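Local coordinates for protein RTX toxin RtxA (Vibrio vulnificus MO6-24/O, PDB 6IMP) that probably acts as a hydrolase of the alpha/beta fold, forming one effector domain of a secreted MARTX toxin that contributes to virulence, at residues 179-193 against 236-248. Numbering follows the deposited sequence.
Sequences MGGPIAADLARYAAQ and QFSVEKNLKGLPK
Arg189 and Asn242 carry the polar contacts between helix 180-192, which follows the presumed nucleophile elbow of this alpha/beta hydrolase fold, and a short, weakly bonded helix at about 239-243 that leads toward strand 252-256. The two segment axes run almost parallel, 10° apart and 8.0 Å at closest approach. Extended to CD and then bent at chi3 (73°), Arg189 brings its guanidinium to the carbonyls of Lys241 and of Lys244, the latter in the type II turn from Leu243 to Leu246. The bond from Arg189 NH1 to Lys241 O (2.8 Å) meets a lone pair in the carbonyl plane; that from the same NH1 to Lys244 O (3.1 Å) is straighter, although the donor is tilted from that plane. Asn242 O lies over one guanidinium face without bonding, while a longer salt bridge from Arg189 NH2 to Asp186 OD2 ties the group back to its own helix. The amide of Asn242 gives a weak bond from ND2 to Pro182 O, and the same nitrogen also bonds Tyr151 OH of helix 147-164.

Apolar contacts flank these bonds along the helix. Pro182 lays its ring against the Phe237 backbone and CB, and the side chain of Val239 crosses that of Pro182 at about a right angle, CG2 against the proline. Ala185 CB sits against Leu243 CG (4.0 Å), and farther along Leu246 CD1 reaches Ala188 and Ala192, the latter also touching the ring of Pro247. Next to the elbow, Met179 and Phe237 form a Met-aromatic contact: Met179 SD stands over the ring face, 4.5 Å from its centroid, whereas Ile183 CG1 meets the ring edge at Phe237 CE1 (4.2 Å).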
loop_
_atom_site.group_PDB
_atom_site.type_symbol
_atom_site.label_atom_id
_atom_site.label_comp_id
_atom_site.label_asym_id
_atom_site.label_seq_id
_atom_site.Cartn_x
_atom_site.Cartn_y
_atom_site.Cartn_z
ATOM N N MET A 179 1.322 3.238 5.188
ATOM C CA MET A 179 0.942 1.915 5.756
ATOM C C MET A 179 1.064 0.794 4.730
ATOM O O MET A 179 1.337 -0.338 5.085
ATOM C CB MET A 179 -0.489 1.936 6.298
ATOM C CG MET A 179 -1.035 0.594 6.800
ATOM S SD MET A 179 -2.621 0.791 7.674
ATOM C CE MET A 179 -3.749 0.496 6.322
ATOM N N GLY A 180 0.826 1.119 3.465
ATOM C CA GLY A 180 1.169 0.234 2.344
ATOM C C GLY A 180 2.619 -0.232 2.365
ATOM O O GLY A 180 2.921 -1.351 1.965
ATOM N N GLY A 181 3.512 0.623 2.851
ATOM C CA GLY A 181 4.930 0.266 3.055
ATOM C C GLY A 181 5.184 -1.115 3.654
ATOM O O GLY A 181 5.649 -2.006 2.957
ATOM N N PRO A 182 4.886 -1.294 4.953
ATOM C CA PRO A 182 5.039 -2.588 5.631
ATOM C C PRO A 182 4.172 -3.704 5.034
ATOM O O PRO A 182 4.576 -4.867 5.034
ATOM C CB PRO A 182 4.588 -2.288 7.064
ATOM C CG PRO A 182 3.710 -1.088 6.944
ATOM C CD PRO A 182 4.306 -0.277 5.847
ATOM N N ILE A 183 2.988 -3.361 4.535
ATOM C CA ILE A 183 2.145 -4.364 3.887
ATOM C C ILE A 183 2.846 -4.902 2.647
ATOM O O ILE A 183 2.931 -6.115 2.437
ATOM C CB ILE A 183 0.777 -3.804 3.477
ATOM C CG1 ILE A 183 -0.012 -3.386 4.718
ATOM C CG2 ILE A 183 0.001 -4.860 2.706
ATOM C CD1 ILE A 183 -1.183 -2.470 4.419
ATOM N N ALA A 184 3.312 -3.975 1.819
ATOM C CA ALA A 184 4.053 -4.307 0.616
ATOM C C ALA A 184 5.255 -5.195 0.950
ATOM O O ALA A 184 5.589 -6.116 0.206
ATOM C CB ALA A 184 4.498 -3.035 -0.079
ATOM N N ALA A 185 5.894 -4.922 2.080
ATOM C CA ALA A 185 7.014 -5.741 2.522
ATOM C C ALA A 185 6.584 -7.183 2.738
ATOM O O ALA A 185 7.242 -8.084 2.245
ATOM C CB ALA A 185 7.656 -5.173 3.784
ATOM N N ASP A 186 5.463 -7.404 3.425
ATOM C CA ASP A 186 4.971 -8.776 3.642
ATOM C C ASP A 186 4.624 -9.481 2.319
ATOM O O ASP A 186 4.958 -10.657 2.133
ATOM C CB ASP A 186 3.775 -8.818 4.604
ATOM C CG ASP A 186 3.598 -10.197 5.272
ATOM O OD1 ASP A 186 3.909 -11.237 4.646
ATOM O OD2 ASP A 186 3.153 -10.237 6.437
ATOM N N LEU A 187 3.987 -8.770 1.398
ATOM C CA LEU A 187 3.718 -9.345 0.085
ATOM C C LEU A 187 5.035 -9.753 -0.567
ATOM O O LEU A 187 5.206 -10.896 -0.985
ATOM C CB LEU A 187 2.966 -8.369 -0.816
ATOM C CG LEU A 187 2.465 -8.974 -2.137
ATOM C CD1 LEU A 187 1.466 -10.091 -1.895
ATOM C CD2 LEU A 187 1.826 -7.908 -3.008
ATOM N N ALA A 188 5.989 -8.832 -0.597
ATOM C CA ALA A 188 7.265 -9.103 -1.245
ATOM C C ALA A 188 7.842 -10.422 -0.726
ATOM O O ALA A 188 8.301 -11.253 -1.504
ATOM C CB ALA A 188 8.240 -7.956 -1.017
ATOM N N ARG A 189 7.754 -10.622 0.589
ATOM C CA ARG A 189 8.244 -11.842 1.234
ATOM C C ARG A 189 7.501 -13.054 0.698
ATOM O O ARG A 189 8.097 -13.927 0.054
ATOM C CB ARG A 189 8.074 -11.756 2.758
ATOM C CG ARG A 189 8.445 -13.023 3.510
ATOM C CD ARG A 189 8.718 -12.730 4.977
ATOM N NE ARG A 189 7.491 -12.452 5.735
ATOM C CZ ARG A 189 7.448 -11.844 6.924
ATOM N NH1 ARG A 189 8.557 -11.408 7.512
ATOM N NH2 ARG A 189 6.281 -11.639 7.518
ATOM N N TYR A 190 6.191 -13.066 0.913
ATOM C CA TYR A 190 5.357 -14.167 0.466
ATOM C C TYR A 190 5.609 -14.557 -1.006
ATOM O O TYR A 190 5.613 -15.740 -1.328
ATOM C CB TYR A 190 3.874 -13.851 0.713
ATOM C CG TYR A 190 2.913 -14.620 -0.159
ATOM C CD1 TYR A 190 2.550 -14.135 -1.395
ATOM C CD2 TYR A 190 2.371 -15.824 0.254
ATOM C CE1 TYR A 190 1.664 -14.823 -2.209
ATOM C CE2 TYR A 190 1.493 -16.531 -0.557
ATOM C CZ TYR A 190 1.139 -16.021 -1.788
ATOM O OH TYR A 190 0.265 -16.690 -2.614
ATOM N N ALA A 191 5.843 -13.579 -1.880
ATOM C CA ALA A 191 5.956 -13.858 -3.326
ATOM C C ALA A 191 7.230 -14.615 -3.670
ATOM O O ALA A 191 7.210 -15.538 -4.487
ATOM C CB ALA A 191 5.880 -12.576 -4.131
ATOM N N ALA A 192 8.335 -14.219 -3.046
ATOM C CA ALA A 192 9.621 -14.890 -3.247
ATOM C C ALA A 192 9.641 -16.213 -2.498
ATOM O O ALA A 192 10.224 -17.202 -2.954
ATOM C CB ALA A 192 10.758 -14.000 -2.775
ATOM N N GLN A 193 8.976 -16.216 -1.350
ATOM C CA GLN A 193 8.803 -17.413 -0.526
ATOM C C GLN A 193 7.874 -18.475 -1.112
ATOM O O GLN A 193 7.787 -19.580 -0.594
ATOM C CB GLN A 193 8.297 -16.995 0.851
ATOM C CG GLN A 193 9.439 -16.635 1.773
ATOM C CD GLN A 193 10.122 -17.875 2.308
ATOM O OE1 GLN A 193 9.613 -18.992 2.154
ATOM N NE2 GLN A 193 11.280 -17.692 2.933
ATOM N N GLN A 236 3.380 -4.508 15.055
ATOM C CA GLN A 236 2.367 -4.344 14.023
ATOM C C GLN A 236 2.863 -3.431 12.895
ATOM O O GLN A 236 3.324 -2.297 13.133
ATOM C CB GLN A 236 1.072 -3.797 14.622
ATOM C CG GLN A 236 0.518 -4.663 15.741
ATOM C CD GLN A 236 -1.002 -4.666 15.814
ATOM O OE1 GLN A 236 -1.573 -4.486 16.887
ATOM N NE2 GLN A 236 -1.664 -4.919 14.680
ATOM N N PHE A 237 2.765 -3.940 11.667
ATOM C CA PHE A 237 3.198 -3.212 10.474
ATOM C C PHE A 237 4.653 -2.736 10.585
ATOM O O PHE A 237 4.977 -1.618 10.173
ATOM C CB PHE A 237 2.296 -1.996 10.209
ATOM C CG PHE A 237 0.833 -2.317 10.074
ATOM C CD1 PHE A 237 0.325 -2.832 8.887
ATOM C CD2 PHE A 237 -0.050 -2.014 11.098
ATOM C CE1 PHE A 237 -1.029 -3.091 8.748
ATOM C CE2 PHE A 237 -1.407 -2.264 10.966
ATOM C CZ PHE A 237 -1.900 -2.792 9.784
ATOM N N SER A 238 5.524 -3.579 11.143
ATOM C CA SER A 238 6.961 -3.304 11.130
ATOM C C SER A 238 7.550 -3.731 9.782
ATOM O O SER A 238 7.428 -4.894 9.388
ATOM C CB SER A 238 7.670 -4.032 12.273
ATOM O OG SER A 238 9.078 -4.046 12.078
ATOM N N VAL A 239 8.167 -2.778 9.075
ATOM C CA VAL A 239 8.809 -3.055 7.772
ATOM C C VAL A 239 9.915 -4.098 7.933
ATOM O O VAL A 239 9.993 -5.061 7.169
ATOM C CB VAL A 239 9.433 -1.776 7.158
ATOM C CG1 VAL A 239 10.252 -2.107 5.916
ATOM C CG2 VAL A 239 8.357 -0.762 6.816
ATOM N N GLU A 240 10.784 -3.843 8.911
ATOM C CA GLU A 240 11.856 -4.758 9.333
ATOM C C GLU A 240 11.345 -6.190 9.535
ATOM O O GLU A 240 11.811 -7.131 8.868
ATOM C CB GLU A 240 12.476 -4.236 10.642
ATOM C CG GLU A 240 13.988 -4.378 10.752
ATOM C CD GLU A 240 14.562 -3.600 11.930
ATOM O OE1 GLU A 240 14.010 -2.524 12.268
ATOM O OE2 GLU A 240 15.567 -4.060 12.518
ATOM N N LYS A 241 10.366 -6.331 10.433
ATOM C CA LYS A 241 9.778 -7.630 10.781
ATOM C C LYS A 241 9.152 -8.310 9.560
ATOM O O LYS A 241 9.399 -9.493 9.303
ATOM C CB LYS A 241 8.730 -7.448 11.883
ATOM C CG LYS A 241 8.062 -8.731 12.379
ATOM C CD LYS A 241 7.415 -8.511 13.748
ATOM C CE LYS A 241 6.129 -9.301 13.932
ATOM N NZ LYS A 241 6.358 -10.771 13.881
ATOM N N ASN A 242 8.375 -7.547 8.796
ATOM C CA ASN A 242 7.725 -8.060 7.594
ATOM C C ASN A 242 8.722 -8.375 6.447
ATOM O O ASN A 242 8.349 -9.010 5.454
ATOM C CB ASN A 242 6.684 -7.056 7.082
ATOM C CG ASN A 242 5.519 -6.854 8.038
ATOM O OD1 ASN A 242 5.667 -6.889 9.266
ATOM N ND2 ASN A 242 4.355 -6.580 7.469
ATOM N N LEU A 243 9.963 -7.897 6.556
ATOM C CA LEU A 243 10.970 -8.108 5.493
ATOM C C LEU A 243 11.813 -9.364 5.705
ATOM O O LEU A 243 12.443 -9.857 4.757
ATOM C CB LEU A 243 11.905 -6.898 5.379
ATOM C CG LEU A 243 11.528 -5.788 4.398
ATOM C CD1 LEU A 243 12.554 -4.658 4.473
ATOM C CD2 LEU A 243 11.431 -6.321 2.976
ATOM N N LYS A 244 11.850 -9.851 6.953
ATOM C CA LYS A 244 12.714 -10.972 7.348
ATOM C C LYS A 244 12.372 -12.217 6.562
ATOM O O LYS A 244 11.274 -12.731 6.670
ATOM C CB LYS A 244 12.559 -11.288 8.834
ATOM C CG LYS A 244 13.169 -10.251 9.757
ATOM C CD LYS A 244 13.172 -10.714 11.212
ATOM C CE LYS A 244 14.328 -11.663 11.519
ATOM N NZ LYS A 244 15.027 -11.296 12.786
ATOM N N GLY A 245 13.327 -12.703 5.782
ATOM C CA GLY A 245 13.140 -13.922 5.017
ATOM C C GLY A 245 12.883 -13.575 3.580
ATOM O O GLY A 245 12.665 -14.459 2.741
ATOM N N LEU A 246 12.880 -12.275 3.296
ATOM C CA LEU A 246 13.068 -11.811 1.944
ATOM C C LEU A 246 14.523 -12.065 1.572
ATOM O O LEU A 246 15.421 -11.758 2.369
ATOM C CB LEU A 246 12.743 -10.325 1.808
ATOM C CG LEU A 246 12.665 -9.862 0.353
ATOM C CD1 LEU A 246 11.472 -10.478 -0.369
ATOM C CD2 LEU A 246 12.601 -8.345 0.288
ATOM N N PRO A 247 14.760 -12.674 0.388
ATOM C CA PRO A 247 16.083 -12.657 -0.226
ATOM C C PRO A 247 16.711 -11.259 -0.191
ATOM O O PRO A 247 16.167 -10.321 -0.780
ATOM C CB PRO A 247 15.806 -13.099 -1.680
ATOM C CG PRO A 247 14.333 -13.386 -1.768
ATOM C CD PRO A 247 13.846 -13.545 -0.367
ATOM N N LYS A 248 17.852 -11.132 0.485
ATOM C CA LYS A 248 18.423 -9.816 0.807
ATOM C C LYS A 248 19.058 -9.110 -0.399
ATOM O O LYS A 248 19.463 -7.952 -0.306
ATOM C CB LYS A 248 19.429 -9.947 1.945
ATOM C CG LYS A 248 18.815 -10.486 3.229
ATOM C CD LYS A 248 19.651 -10.139 4.454
ATOM C CE LYS A 248 19.593 -11.239 5.506
ATOM N NZ LYS A 248 19.829 -10.724 6.886
#